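Local coordinates for putative NADH-flavin reductase (Lactobacillus casei ATCC 334, PDB 3H2S), which binds NADPH and is probably an oxidoreductase of the Rossmann-fold NAD(P)H-binding family, at residues G155-E160 against R207-V212. Residues are numbered along the deposited sequence; the frame is centred on the assembly and turned at random.
With NDP (NADPH dihydro-nicotinamide-adenine-dinucleotide phosphate), chain C.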
loop_
_atom_site.group_PDB
_atom_site.type_symbol
_atom_site.label_atom_id
_atom_site.label_comp_id
_atom_site.label_asym_id
_atom_site.label_seq_id
_atom_site.Cartn_x
_atom_site.Cartn_y
_atom_site.Cartn_z
ATOM N N GLY A 155 -14.164 6.443 -1.122
ATOM C CA GLY A 155 -13.351 7.647 -1.266
ATOM C C GLY A 155 -14.199 8.895 -1.435
ATOM O O GLY A 155 -15.206 8.888 -2.158
ATOM N N ILE A 156 -13.850 9.947 -0.697
ATOM C CA ILE A 156 -14.499 11.235 -0.864
ATOM C C ILE A 156 -13.458 12.344 -1.004
ATOM O O ILE A 156 -12.630 12.576 -0.102
ATOM C CB ILE A 156 -15.427 11.585 0.323
ATOM C CG1 ILE A 156 -16.433 10.464 0.577
ATOM C CG2 ILE A 156 -16.145 12.906 0.053
ATOM C CD1 ILE A 156 -17.336 10.713 1.782
ATOM N N SER A 157 -13.503 13.025 -2.145
ATOM C CA SER A 157 -12.607 14.147 -2.391
ATOM C C SER A 157 -13.347 15.424 -2.039
ATOM O O SER A 157 -14.531 15.576 -2.391
ATOM C CB SER A 157 -12.179 14.190 -3.863
ATOM O OG SER A 157 -11.218 13.195 -4.146
ATOM N N PRO A 158 -12.631 16.382 -1.423
ATOM C CA PRO A 158 -13.140 17.722 -1.245
ATOM C C PRO A 158 -13.166 18.460 -2.578
ATOM O O PRO A 158 -12.469 18.080 -3.511
ATOM C CB PRO A 158 -12.123 18.380 -0.289
ATOM C CG PRO A 158 -11.157 17.283 0.130
ATOM C CD PRO A 158 -11.245 16.233 -0.926
ATOM N N SER A 159 -13.873 19.575 -2.619
ATOM C CA SER A 159 -13.660 20.586 -3.646
ATOM C C SER A 159 -12.294 21.234 -3.433
ATOM O O SER A 159 -11.645 21.011 -2.412
ATOM C CB SER A 159 -14.747 21.648 -3.544
ATOM O OG SER A 159 -16.025 21.050 -3.650
ATOM N N GLU A 160 -11.949 22.164 -4.311
ATOM C CA GLU A 160 -10.639 22.799 -4.291
ATOM C C GLU A 160 -10.346 23.465 -2.943
ATOM O O GLU A 160 -9.202 23.454 -2.466
ATOM C CB GLU A 160 -10.556 23.823 -5.420
ATOM C CG GLU A 160 -9.675 25.023 -5.129
ATOM C CD GLU A 160 -8.954 25.521 -6.365
ATOM O OE1 GLU A 160 -8.997 24.816 -7.400
ATOM O OE2 GLU A 160 -8.325 26.601 -6.293
ATOM N N ARG A 207 -16.522 1.288 -2.773
ATOM C CA ARG A 207 -15.552 0.998 -3.835
ATOM C C ARG A 207 -15.667 1.998 -4.977
ATOM O O ARG A 207 -15.379 1.690 -6.134
ATOM C CB ARG A 207 -15.698 -0.448 -4.340
ATOM C CG ARG A 207 -15.225 -1.523 -3.353
ATOM C CD ARG A 207 -15.860 -2.891 -3.696
ATOM N NE ARG A 207 -15.993 -3.722 -2.508
ATOM C CZ ARG A 207 -17.145 -4.163 -2.022
ATOM N NH1 ARG A 207 -18.273 -3.973 -2.693
ATOM N NH2 ARG A 207 -17.151 -4.896 -0.918
ATOM N N ASP A 208 -16.051 3.218 -4.631
ATOM C CA ASP A 208 -16.145 4.293 -5.603
ATOM C C ASP A 208 -15.622 5.559 -4.937
ATOM O O ASP A 208 -15.405 5.595 -3.727
ATOM C CB ASP A 208 -17.601 4.478 -6.036
ATOM C CG ASP A 208 -17.734 5.121 -7.408
ATOM O OD1 ASP A 208 -16.726 5.630 -7.945
ATOM O OD2 ASP A 208 -18.873 5.188 -7.912
ATOM N N ARG A 209 -15.410 6.593 -5.737
ATOM C CA ARG A 209 -15.030 7.898 -5.222
ATOM C C ARG A 209 -16.097 8.912 -5.606
ATOM O O ARG A 209 -16.570 8.915 -6.735
ATOM C CB ARG A 209 -13.684 8.322 -5.801
ATOM C CG ARG A 209 -13.155 9.622 -5.208
ATOM C CD ARG A 209 -13.547 10.839 -6.017
ATOM N NE ARG A 209 -12.986 10.792 -7.362
ATOM C CZ ARG A 209 -11.763 11.209 -7.672
ATOM N NH1 ARG A 209 -10.997 11.769 -6.737
ATOM N NH2 ARG A 209 -11.298 11.067 -8.915
ATOM N N ILE A 210 -16.528 9.711 -4.636
ATOM C CA ILE A 210 -17.353 10.874 -4.918
ATOM C C ILE A 210 -16.643 12.179 -4.540
ATOM O O ILE A 210 -15.613 12.159 -3.876
ATOM C CB ILE A 210 -18.718 10.776 -4.226
ATOM C CG1 ILE A 210 -18.548 10.608 -2.709
ATOM C CG2 ILE A 210 -19.541 9.614 -4.837
ATOM C CD1 ILE A 210 -19.849 10.815 -1.907
ATOM N N VAL A 211 -17.146 13.300 -5.049
ATOM C CA VAL A 211 -16.617 14.613 -4.675
ATOM C C VAL A 211 -17.797 15.395 -4.121
ATOM O O VAL A 211 -18.919 15.239 -4.601
ATOM C CB VAL A 211 -16.045 15.365 -5.891
ATOM C CG1 VAL A 211 -17.054 15.397 -7.050
ATOM C CG2 VAL A 211 -15.613 16.777 -5.514
ATOM N N VAL A 212 -17.539 16.276 -3.163
ATOM C CA VAL A 212 -18.628 17.064 -2.577
ATOM C C VAL A 212 -18.305 18.550 -2.523
ATOM O O VAL A 212 -17.155 18.928 -2.317
ATOM C CB VAL A 212 -19.019 16.542 -1.175
ATOM C CG1 VAL A 212 -19.693 15.191 -1.301
ATOM C CG2 VAL A 212 -17.800 16.432 -0.276
HETATM P PA NDP C . -5.480 18.473 9.732
HETATM O O1A NDP C . -4.144 19.127 9.273
HETATM O O2A NDP C . -6.449 19.307 10.496
HETATM O O5B NDP C . -4.742 17.299 10.706
HETATM C C5B NDP C . -5.266 15.996 10.340
HETATM C C4B NDP C . -4.942 14.945 11.472
HETATM O O4B NDP C . -3.706 14.334 11.161
HETATM C C3B NDP C . -4.730 15.605 12.876
HETATM O O3B NDP C . -5.594 14.942 13.745
HETATM C C2B NDP C . -3.216 15.258 13.185
HETATM O O2B NDP C . -2.873 15.072 14.513
HETATM C C1B NDP C . -3.100 13.941 12.357
HETATM N N9A NDP C . -1.692 13.646 12.045
HETATM C C8A NDP C . -0.881 14.436 11.189
HETATM N N7A NDP C . 0.351 13.944 11.039
HETATM C C5A NDP C . 0.344 12.759 11.805
HETATM C C6A NDP C . 1.361 11.807 11.999
HETATM N N6A NDP C . 2.577 12.023 11.423
HETATM N N1A NDP C . 1.197 10.870 13.001
HETATM C C2A NDP C . -0.064 10.732 13.508
HETATM N N3A NDP C . -1.186 11.467 13.244
HETATM C C4A NDP C . -0.916 12.546 12.431
HETATM O O3 NDP C . -6.070 18.145 8.306
HETATM P PN NDP C . -7.413 18.417 7.436
HETATM O O1N NDP C . -8.634 18.100 8.320
HETATM O O2N NDP C . -7.305 19.866 7.071
HETATM O O5D NDP C . -7.495 17.417 6.148
HETATM C C5D NDP C . -8.163 16.153 6.206
HETATM C C4D NDP C . -8.071 15.524 4.804
HETATM O O4D NDP C . -8.521 16.525 3.906
HETATM C C3D NDP C . -6.671 15.049 4.313
HETATM O O3D NDP C . -6.802 13.930 3.516
HETATM C C2D NDP C . -6.192 16.322 3.524
HETATM O O2D NDP C . -5.293 15.981 2.500
HETATM C C1D NDP C . -7.572 16.710 2.883
HETATM N N1N NDP C . -7.528 18.047 2.297
HETATM C C2N NDP C . -7.644 18.116 0.845
HETATM C C3N NDP C . -7.356 19.493 0.246
HETATM C C7N NDP C . -7.990 19.602 -1.130
HETATM O O7N NDP C . -7.941 18.651 -1.897
HETATM N N7N NDP C . -8.467 20.834 -1.550
HETATM C C4N NDP C . -7.545 20.727 1.104
HETATM C C5N NDP C . -7.117 20.559 2.540
HETATM C C6N NDP C . -7.193 19.177 3.150
HETATM P P2B NDP C . -2.643 16.353 15.494
HETATM O O1X NDP C . -4.033 17.032 15.773
HETATM O O2X NDP C . -2.233 15.760 16.893
HETATM O O3X NDP C . -1.666 17.330 14.935
#
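With CG of Arg-209 anti to its backbone N (chi1 -175°) and the chain then bent at chi2 and chi3, CG lies against Gly-155 and the guanidinium is carried on to Ser-157, whose OG stands beside its own backbone N (chi1 -75°). Here two neighbouring parallel strands of the Rossmann-fold sheet, 153-158 and 209-214, lie in register. Arg-209 NH1 donates to Ser-157 OG over 3.0 Å, the hydroxyl lying near the guanidinium plane. CG of Arg-209 packs 3.7 Å from Gly-155 O. Ser-157 OG also bonds to Gly-105 O, while NH1 bonds to Ser-108 OG, NE forms a salt bridge with Asp-175 and Tyr-142 adds a cation-pi contact, so the buried charge is held from several directions. The ladder beneath runs from Gly-155 N to Asp-208 O, from Ile-210 N to Gly-155 O (2.9 Å), from Ser-157 N to Ile-210 O (2.9 Å) and from Val-212 N to Ser-157 O. On the other sheet face, towards helix 189-201, Ile-156 CG1 lies alongside Ile-210 CG1 and its CG2 meets Val-212 CG2, both at 3.9 Å. Further along the chain, residues 158-160 reach the nicotinamide: Pro-158 CG lies 3.7 Å from NADPH C2N, and Glu-160 O is 2.9 Å from the carboxamide N7N. Ser-159 OG turns back to Val-212, donating to its carbonyl O at 2.7 Å, tilted 33° from the carbonyl plane.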